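Local coordinates for protein superoxide dismutase (Anaplasma phagocytophilum, PDB 3JS4) that probably destroys superoxide radicals, dismutating them to dioxygen and hydrogen peroxide by alternately reducing and oxidising an active-site iron ion, at residues L41-R44 / H45-H49; Q97-N100 / H101-W105; L199-K202 / Y203-F207. All blocks are in the same frame, centred on the assembly; numbering follows the deposited sequence.

Contact 1: L41-R44 / H45-H49; sequences LLDR and HYNGH. With FE (Fe (III) ion), chain E.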
loop_
_atom_site.group_PDB
_atom_site.type_symbol
_atom_site.label_atom_id
_atom_site.label_comp_id
_atom_site.label_asym_id
_atom_site.label_seq_id
_atom_site.Cartn_x
_atom_site.Cartn_y
_atom_site.Cartn_z
ATOM N N LEU A 41 -1.620 -15.204 -9.825
ATOM C CA LEU A 41 -1.462 -13.745 -9.700
ATOM C C LEU A 41 -0.626 -13.389 -8.473
ATOM O O LEU A 41 0.274 -12.550 -8.541
ATOM C CB LEU A 41 -2.818 -13.056 -9.656
ATOM C CG LEU A 41 -2.866 -11.543 -9.384
ATOM C CD1 LEU A 41 -1.981 -10.776 -10.355
ATOM C CD2 LEU A 41 -4.323 -11.120 -9.527
ATOM N N LEU A 42 -0.896 -14.052 -7.356
ATOM C CA LEU A 42 -0.110 -13.790 -6.150
ATOM C C LEU A 42 1.365 -14.128 -6.381
ATOM O O LEU A 42 2.267 -13.402 -5.934
ATOM C CB LEU A 42 -0.641 -14.610 -4.964
ATOM C CG LEU A 42 0.045 -14.329 -3.610
ATOM C CD1 LEU A 42 0.017 -12.823 -3.226
ATOM C CD2 LEU A 42 -0.599 -15.177 -2.522
ATOM N N ASP A 43 1.603 -15.243 -7.059
ATOM C CA ASP A 43 2.966 -15.689 -7.327
ATOM C C ASP A 43 3.720 -14.671 -8.192
ATOM O O ASP A 43 4.817 -14.246 -7.860
ATOM C CB ASP A 43 2.968 -17.099 -7.974
ATOM C CG ASP A 43 4.366 -17.557 -8.373
ATOM O OD1 ASP A 43 5.211 -17.790 -7.483
ATOM O OD2 ASP A 43 4.629 -17.672 -9.585
ATOM N N ARG A 44 3.110 -14.270 -9.299
ATOM C CA ARG A 44 3.737 -13.327 -10.201
ATOM C C ARG A 44 3.954 -11.931 -9.567
ATOM O O ARG A 44 5.020 -11.322 -9.739
ATOM C CB ARG A 44 2.945 -13.273 -11.508
ATOM C CG ARG A 44 3.566 -12.419 -12.614
ATOM C CD ARG A 44 4.988 -12.816 -13.043
ATOM N NE ARG A 44 5.178 -14.247 -13.287
ATOM C CZ ARG A 44 6.230 -14.762 -13.941
ATOM N NH1 ARG A 44 7.179 -13.965 -14.432
ATOM N NH2 ARG A 44 6.324 -16.074 -14.132
ATOM N N HIS A 45 2.986 -11.457 -8.786
ATOM C CA HIS A 45 3.086 -10.132 -8.181
ATOM C C HIS A 45 4.166 -10.120 -7.102
ATOM O O HIS A 45 4.989 -9.207 -7.032
ATOM C CB HIS A 45 1.727 -9.761 -7.562
ATOM C CG HIS A 45 1.576 -8.305 -7.256
ATOM N ND1 HIS A 45 0.367 -7.754 -6.881
ATOM C CD2 HIS A 45 2.463 -7.281 -7.293
ATOM C CE1 HIS A 45 0.528 -6.457 -6.665
ATOM N NE2 HIS A 45 1.784 -6.144 -6.918
ATOM N N TYR A 46 4.171 -11.166 -6.272
ATOM C CA TYR A 46 5.083 -11.255 -5.127
ATOM C C TYR A 46 6.476 -11.770 -5.498
ATOM O O TYR A 46 7.458 -11.083 -5.248
ATOM C CB TYR A 46 4.453 -12.133 -4.036
ATOM C CG TYR A 46 5.289 -12.351 -2.782
ATOM C CD1 TYR A 46 5.605 -11.289 -1.914
ATOM C CD2 TYR A 46 5.708 -13.635 -2.430
ATOM C CE1 TYR A 46 6.349 -11.532 -0.721
ATOM C CE2 TYR A 46 6.449 -13.875 -1.256
ATOM C CZ TYR A 46 6.768 -12.818 -0.418
ATOM O OH TYR A 46 7.501 -13.084 0.724
ATOM N N ASN A 47 6.557 -12.966 -6.086
ATOM C CA ASN A 47 7.854 -13.559 -6.458
ATOM C C ASN A 47 8.418 -13.009 -7.772
ATOM O O ASN A 47 9.574 -13.266 -8.109
ATOM C CB ASN A 47 7.790 -15.099 -6.499
ATOM C CG ASN A 47 7.443 -15.702 -5.154
ATOM O OD1 ASN A 47 8.107 -15.442 -4.141
ATOM N ND2 ASN A 47 6.382 -16.505 -5.124
ATOM N N GLY A 48 7.589 -12.275 -8.507
ATOM C CA GLY A 48 8.010 -11.608 -9.743
ATOM C C GLY A 48 8.309 -10.133 -9.473
ATOM O O GLY A 48 9.473 -9.733 -9.433
ATOM N N HIS A 49 7.258 -9.318 -9.339
ATOM C CA HIS A 49 7.438 -7.845 -9.223
ATOM C C HIS A 49 8.120 -7.431 -7.918
ATOM O O HIS A 49 9.113 -6.719 -7.940
ATOM C CB HIS A 49 6.100 -7.105 -9.360
ATOM C CG HIS A 49 5.462 -7.240 -10.708
ATOM N ND1 HIS A 49 5.603 -6.286 -11.695
ATOM C CD2 HIS A 49 4.694 -8.222 -11.234
ATOM C CE1 HIS A 49 4.918 -6.654 -12.760
ATOM N NE2 HIS A 49 4.364 -7.830 -12.513
HETATM FE FE FE E . 2.493 -4.049 -7.531
HETATM O O HOH W 1 3.048 -1.906 -7.932
#

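Contact 2: Q97-N100 / H101-W105; sequences QIWN and HDFYW. With FE (Fe (III) ion), chain E.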
loop_
_atom_site.group_PDB
_atom_site.type_symbol
_atom_site.label_atom_id
_atom_site.label_comp_id
_atom_site.label_asym_id
_atom_site.label_seq_id
_atom_site.Cartn_x
_atom_site.Cartn_y
_atom_site.Cartn_z
ATOM N N GLN A 97 8.878 1.195 -3.906
ATOM C CA GLN A 97 8.062 0.046 -4.321
ATOM C C GLN A 97 8.160 -1.123 -3.351
ATOM O O GLN A 97 7.161 -1.827 -3.126
ATOM C CB GLN A 97 8.327 -0.367 -5.781
ATOM C CG GLN A 97 7.759 0.660 -6.810
ATOM C CD GLN A 97 6.242 0.674 -6.840
ATOM O OE1 GLN A 97 5.590 1.272 -5.983
ATOM N NE2 GLN A 97 5.673 0.038 -7.844
ATOM N N ILE A 98 9.333 -1.330 -2.738
ATOM C CA ILE A 98 9.425 -2.430 -1.760
ATOM C C ILE A 98 8.556 -2.109 -0.540
ATOM O O ILE A 98 7.754 -2.943 -0.080
ATOM C CB ILE A 98 10.866 -2.721 -1.278
ATOM C CG1 ILE A 98 11.777 -3.182 -2.426
ATOM C CG2 ILE A 98 10.822 -3.804 -0.183
ATOM C CD1 ILE A 98 13.308 -3.094 -2.043
ATOM N N TRP A 99 8.729 -0.894 -0.024
ATOM C CA TRP A 99 7.962 -0.419 1.143
ATOM C C TRP A 99 6.456 -0.484 0.842
ATOM O O TRP A 99 5.675 -0.981 1.659
ATOM C CB TRP A 99 8.377 1.028 1.522
ATOM C CG TRP A 99 7.798 1.468 2.890
ATOM C CD1 TRP A 99 8.458 1.468 4.107
ATOM C CD2 TRP A 99 6.464 1.949 3.160
ATOM N NE1 TRP A 99 7.612 1.907 5.103
ATOM C CE2 TRP A 99 6.386 2.208 4.554
ATOM C CE3 TRP A 99 5.328 2.190 2.356
ATOM C CZ2 TRP A 99 5.213 2.695 5.169
ATOM C CZ3 TRP A 99 4.155 2.672 2.970
ATOM C CH2 TRP A 99 4.120 2.930 4.372
ATOM N N ASN A 100 6.042 0.016 -0.323
ATOM C CA ASN A 100 4.625 -0.010 -0.706
ATOM C C ASN A 100 4.028 -1.423 -0.790
ATOM O O ASN A 100 2.896 -1.656 -0.367
ATOM C CB ASN A 100 4.423 0.641 -2.072
ATOM C CG ASN A 100 4.767 2.125 -2.080
ATOM O OD1 ASN A 100 4.787 2.774 -1.043
ATOM N ND2 ASN A 100 5.022 2.665 -3.279
ATOM N N HIS A 101 4.750 -2.345 -1.408
ATOM C CA HIS A 101 4.272 -3.732 -1.496
ATOM C C HIS A 101 4.202 -4.397 -0.113
ATOM O O HIS A 101 3.242 -5.115 0.175
ATOM C CB HIS A 101 5.128 -4.556 -2.479
ATOM C CG HIS A 101 4.829 -4.248 -3.914
ATOM N ND1 HIS A 101 5.411 -3.183 -4.579
ATOM C CD2 HIS A 101 3.960 -4.812 -4.790
ATOM C CE1 HIS A 101 4.950 -3.143 -5.821
ATOM N NE2 HIS A 101 4.048 -4.100 -5.968
ATOM N N ASP A 102 5.190 -4.143 0.748
ATOM C CA ASP A 102 5.149 -4.711 2.107
ATOM C C ASP A 102 3.838 -4.226 2.758
ATOM O O ASP A 102 3.122 -5.007 3.396
ATOM C CB ASP A 102 6.342 -4.265 2.992
ATOM C CG ASP A 102 7.681 -4.941 2.641
ATOM O OD1 ASP A 102 7.746 -5.952 1.909
ATOM O OD2 ASP A 102 8.716 -4.438 3.139
ATOM N N PHE A 103 3.533 -2.941 2.595
ATOM C CA PHE A 103 2.345 -2.333 3.205
ATOM C C PHE A 103 1.074 -2.935 2.605
ATOM O O PHE A 103 0.081 -3.182 3.316
ATOM C CB PHE A 103 2.342 -0.814 2.942
ATOM C CG PHE A 103 1.597 -0.011 3.992
ATOM C CD1 PHE A 103 2.117 0.129 5.271
ATOM C CD2 PHE A 103 0.388 0.614 3.689
ATOM C CE1 PHE A 103 1.436 0.863 6.251
ATOM C CE2 PHE A 103 -0.291 1.356 4.643
ATOM C CZ PHE A 103 0.242 1.495 5.933
ATOM N N TYR A 104 1.108 -3.167 1.289
ATOM C CA TYR A 104 -0.041 -3.719 0.568
ATOM C C TYR A 104 -0.380 -5.110 1.101
ATOM O O TYR A 104 -1.559 -5.423 1.315
ATOM C CB TYR A 104 0.323 -3.810 -0.910
ATOM C CG TYR A 104 -0.645 -4.483 -1.848
ATOM C CD1 TYR A 104 -1.969 -4.049 -1.968
ATOM C CD2 TYR A 104 -0.203 -5.515 -2.694
ATOM C CE1 TYR A 104 -2.839 -4.646 -2.884
ATOM C CE2 TYR A 104 -1.051 -6.105 -3.617
ATOM C CZ TYR A 104 -2.360 -5.666 -3.717
ATOM O OH TYR A 104 -3.189 -6.270 -4.612
ATOM N N TRP A 105 0.630 -5.973 1.263
ATOM C CA TRP A 105 0.323 -7.319 1.740
ATOM C C TRP A 105 -0.288 -7.306 3.132
ATOM O O TRP A 105 -1.167 -8.132 3.427
ATOM C CB TRP A 105 1.548 -8.270 1.692
ATOM C CG TRP A 105 2.241 -8.315 0.339
ATOM C CD1 TRP A 105 3.558 -8.038 0.082
ATOM C CD2 TRP A 105 1.651 -8.656 -0.922
ATOM N NE1 TRP A 105 3.821 -8.191 -1.253
ATOM C CE2 TRP A 105 2.679 -8.582 -1.894
ATOM C CE3 TRP A 105 0.359 -9.062 -1.320
ATOM C CZ2 TRP A 105 2.457 -8.867 -3.247
ATOM C CZ3 TRP A 105 0.129 -9.328 -2.665
ATOM C CH2 TRP A 105 1.180 -9.224 -3.619
HETATM FE FE FE E . 2.493 -4.049 -7.531
HETATM O O HOH W 1 3.048 -1.906 -7.932
#

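Contact 3: L199-K202 / Y203-F207; sequences LRKK and YIDVF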
loop_
_atom_site.group_PDB
_atom_site.type_symbol
_atom_site.label_atom_id
_atom_site.label_comp_id
_atom_site.label_asym_id
_atom_site.label_seq_id
_atom_site.Cartn_x
_atom_site.Cartn_y
_atom_site.Cartn_z
ATOM N N LEU A 199 -10.681 -4.784 -16.126
ATOM C CA LEU A 199 -11.775 -4.384 -15.222
ATOM C C LEU A 199 -11.280 -4.018 -13.813
ATOM O O LEU A 199 -11.493 -4.769 -12.841
ATOM C CB LEU A 199 -12.897 -5.456 -15.171
ATOM C CG LEU A 199 -13.386 -6.024 -16.531
ATOM C CD1 LEU A 199 -14.477 -7.113 -16.405
ATOM C CD2 LEU A 199 -13.878 -4.915 -17.453
ATOM N N ARG A 200 -10.643 -2.851 -13.697
ATOM C CA ARG A 200 -10.108 -2.400 -12.420
ATOM C C ARG A 200 -11.215 -2.302 -11.362
ATOM O O ARG A 200 -11.000 -2.657 -10.201
ATOM C CB ARG A 200 -9.357 -1.066 -12.549
ATOM C CG ARG A 200 -8.703 -0.620 -11.245
ATOM C CD ARG A 200 -8.075 0.758 -11.328
ATOM N NE ARG A 200 -6.890 0.779 -12.188
ATOM C CZ ARG A 200 -6.143 1.859 -12.382
ATOM N NH1 ARG A 200 -6.455 2.987 -11.751
ATOM N NH2 ARG A 200 -5.074 1.806 -13.177
ATOM N N LYS A 201 -12.400 -1.853 -11.766
ATOM C CA LYS A 201 -13.518 -1.770 -10.821
ATOM C C LYS A 201 -13.844 -3.116 -10.188
ATOM O O LYS A 201 -14.119 -3.163 -9.000
ATOM C CB LYS A 201 -14.787 -1.181 -11.445
ATOM C CG LYS A 201 -15.830 -0.818 -10.367
ATOM C CD LYS A 201 -17.080 -0.199 -10.928
ATOM C CE LYS A 201 -18.007 0.297 -9.794
ATOM N NZ LYS A 201 -18.425 -0.837 -8.888
ATOM N N LYS A 202 -13.829 -4.195 -10.975
ATOM C CA LYS A 202 -14.097 -5.520 -10.413
ATOM C C LYS A 202 -13.110 -5.852 -9.310
ATOM O O LYS A 202 -13.502 -6.315 -8.256
ATOM C CB LYS A 202 -14.099 -6.626 -11.479
ATOM C CG LYS A 202 -15.374 -7.400 -11.440
ATOM C CD LYS A 202 -15.346 -8.655 -12.307
ATOM C CE LYS A 202 -16.340 -9.674 -11.764
ATOM N NZ LYS A 202 -16.406 -10.912 -12.607
ATOM N N TYR A 203 -11.829 -5.582 -9.558
ATOM C CA TYR A 203 -10.776 -5.772 -8.547
ATOM C C TYR A 203 -10.959 -4.866 -7.321
ATOM O O TYR A 203 -10.741 -5.302 -6.192
ATOM C CB TYR A 203 -9.390 -5.525 -9.173
ATOM C CG TYR A 203 -8.260 -5.194 -8.210
ATOM C CD1 TYR A 203 -7.679 -6.180 -7.408
ATOM C CD2 TYR A 203 -7.709 -3.924 -8.179
ATOM C CE1 TYR A 203 -6.615 -5.876 -6.543
ATOM C CE2 TYR A 203 -6.660 -3.610 -7.326
ATOM C CZ TYR A 203 -6.103 -4.593 -6.523
ATOM O OH TYR A 203 -5.042 -4.287 -5.679
ATOM N N ILE A 204 -11.338 -3.608 -7.536
ATOM C CA ILE A 204 -11.587 -2.698 -6.398
ATOM C C ILE A 204 -12.776 -3.202 -5.548
ATOM O O ILE A 204 -12.728 -3.169 -4.310
ATOM C CB ILE A 204 -11.810 -1.223 -6.842
ATOM C CG1 ILE A 204 -10.558 -0.686 -7.547
ATOM C CG2 ILE A 204 -12.110 -0.331 -5.615
ATOM C CD1 ILE A 204 -10.760 0.647 -8.242
ATOM N N ASP A 205 -13.825 -3.675 -6.224
ATOM C CA ASP A 205 -14.990 -4.241 -5.554
ATOM C C ASP A 205 -14.599 -5.408 -4.681
ATOM O O ASP A 205 -14.997 -5.472 -3.519
ATOM C CB ASP A 205 -16.054 -4.689 -6.551
ATOM C CG ASP A 205 -16.724 -3.532 -7.269
ATOM O OD1 ASP A 205 -16.525 -2.357 -6.881
ATOM O OD2 ASP A 205 -17.469 -3.813 -8.233
ATOM N N VAL A 206 -13.807 -6.318 -5.246
ATOM C CA VAL A 206 -13.338 -7.481 -4.531
ATOM C C VAL A 206 -12.444 -7.093 -3.338
ATOM O O VAL A 206 -12.552 -7.675 -2.247
ATOM C CB VAL A 206 -12.617 -8.436 -5.488
ATOM C CG1 VAL A 206 -11.807 -9.439 -4.716
ATOM C CG2 VAL A 206 -13.632 -9.143 -6.376
ATOM N N PHE A 207 -11.568 -6.104 -3.544
ATOM C CA PHE A 207 -10.720 -5.620 -2.450
ATOM C C PHE A 207 -11.541 -5.172 -1.215
ATOM O O PHE A 207 -11.266 -5.566 -0.063
ATOM C CB PHE A 207 -9.832 -4.466 -2.945
ATOM C CG PHE A 207 -8.836 -3.968 -1.909
ATOM C CD1 PHE A 207 -7.575 -4.556 -1.801
ATOM C CD2 PHE A 207 -9.161 -2.917 -1.059
ATOM C CE1 PHE A 207 -6.617 -4.102 -0.855
ATOM C CE2 PHE A 207 -8.223 -2.454 -0.089
ATOM C CZ PHE A 207 -6.951 -3.046 0.003
#

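Contact 1: L41-R44 / H45-H49
Asp43 and Asn47, one helical turn apart on the helix 39-60, cross at about a right angle on its outer surface. Asn47 ND2 donates to Asp43 OD1 over 2.9 Å in a fairly straight bond. The oxygen is met on its anti side and from 31° out of the carboxylate plane, while the two flat groups stand 56° apart, so the amide neither stacks on the carboxylate nor lies level with it. Opposite first torsions bring them together: Asp43 has CG anti to N (chi1 175°) and leans forward along the helix, whereas Asn47 has CG beside its own N and leans back. A short acid and a short amide suit these exposed positions because side chains of this length, set one turn apart, can just meet along the helix surface, one accepting and the other donating.

On the inward side His45 carries its ring away from this pair, and His45 NE2 binds the iron(III) ion at 2.3 Å. His45 N donates to Leu41 O at 2.9 Å, and Tyr46 N is held likewise by Leu42 O. Trp105 meets the His45 ring edge-to-face, and Tyr46 OH reaches Ser26 O.

Over 45-49 the helix takes a wider, pi-type turn. His49 N donates to Arg44 O at 3.0 Å, five residues back, and Gly48 N makes a weak bond to Asp43 O. Gly48 CA lies 3.0 Å from Arg44 O, a closeness that the lack of a side chain makes possible. The edge of the His49 ring, through CD2, faces Arg44 O at 3.5 Å, and the ring stacks on His190, another iron ligand. The chemistry thus divides by face: an exposed polar pair outside, and inside a metal-binding imidazole on the residue that opens the wider turn, its backbone N-H still bonded to Leu41 O.

Contact 2: Q97-N100 / H101-W105
His101 binds the iron(III) ion through NE2 at 2.2 Å and turns its other ring nitrogen back on its own helix: His101 ND1 donates to Gln97 O at 2.6 Å. That oxygen lies exactly in the imidazole plane and the bond is nearly straight, so it fixes the rotation of the ring. Gln97 O also takes the backbone N-H of His101, the two donors arriving from opposite faces of the carbonyl plane. With CG beside its backbone N (chi1 -76°), the histidine keeps its ring close to this carbonyl. Donation to a carbonyl probably makes the imidazole a somewhat stronger ligand.

The Gln97 amide is steeply inclined to the imidazole, 71° between planes, and Gln97 NE2 comes 3.8 Å from His101 CE1. Gln97 NE2 makes a weak bond to the iron-bound water and a hydrogen bond to Tyr53 OH. In turn Asn100 ND2 holds Gln97 OE1 at 3.1 Å, in the carbonyl plane, and also reaches Ala170 O. A glutamine suits this place because one flat group can both donate and accept.

This is the second long helix of the alpha-hairpin domain of iron/manganese superoxide dismutases, with helix 39-60 along one side and the three-stranded sheet along another.

On the side that meets the sheet, Trp99 and Phe103 run alongside each other in the same direction, the six-membered ring of Trp99 nearly parallel to the Phe103 ring (15°) but displaced with little overlap; Trp99 CH2 sits over the Phe103 face, 3.6 Å from Phe103 CD1. Two flat apolar rings suit the place, since they pack on each other and on the strands: Pro181 of strand 179-186 touches both, and Trp152 of strand 149-156 packs on Trp99.

Contact 3: L199-K202 / Y203-F207
Helix 200-211 starts here with Leu199 at the N-cap position, where a weak bond from Tyr203 N to Leu199 O precedes the regular i to i+4 bonds, such as Ile204 N to Arg200 O at 2.8 Å. One turn along, Lys201 and Asp205 form a salt bridge on the outer face. Lys201 runs extended from a CG anti to N (chi1 -167°) and bends only at its last torsion, which turns NZ onto the carboxylate. Lys201 NZ is 3.2 Å from Asp205 OD1, entering on its syn lone pair, and makes a weaker bond to Asp205 OD2. A long lysine can span the turn, while a short aspartate keeps its charge near the helix.

On the buried side the methylenes of Arg200 pass over Ile204, Arg200 CG lying 3.9 Å from Ile204 CD1. The Arg200 guanidinium continues to the carbonyl oxygens of Gly142, Gln145 and Gly147, and NE to Tyr192 OH. Tyr203 points inward as well, its OH bonded to Asp186 O. Arg200 and Tyr203 thus send their polar ends away from the helix: the lysine charge is balanced locally at the surface, while the guanidinium N-H groups are satisfied by neutral oxygens elsewhere in the fold.

How the contacts relate
Contacts 1 and 2 lie 13 Å apart between centres on two helices of the alpha-hairpin domain, and each gives one histidine to the same iron. His45 NE2 and His101 NE2 come within 3.2 Å of each other there, and Asp186 and His190 complete the protein ligands beside the shared water. The two helices also pack directly, Leu42 CD1 lying 3.5 Å from Trp105 CZ3. Contact 3, in the C-terminal domain, stands farther off, the side chain of Tyr203 being about 8 Å from the bound Fe(III) ion at the nearest atoms. It joins contact 2 through a probable hydrogen bond of 2.9 Å between Tyr104 OH and Tyr203 OH, but does not touch contact 1, about 6 Å away at the nearest atoms.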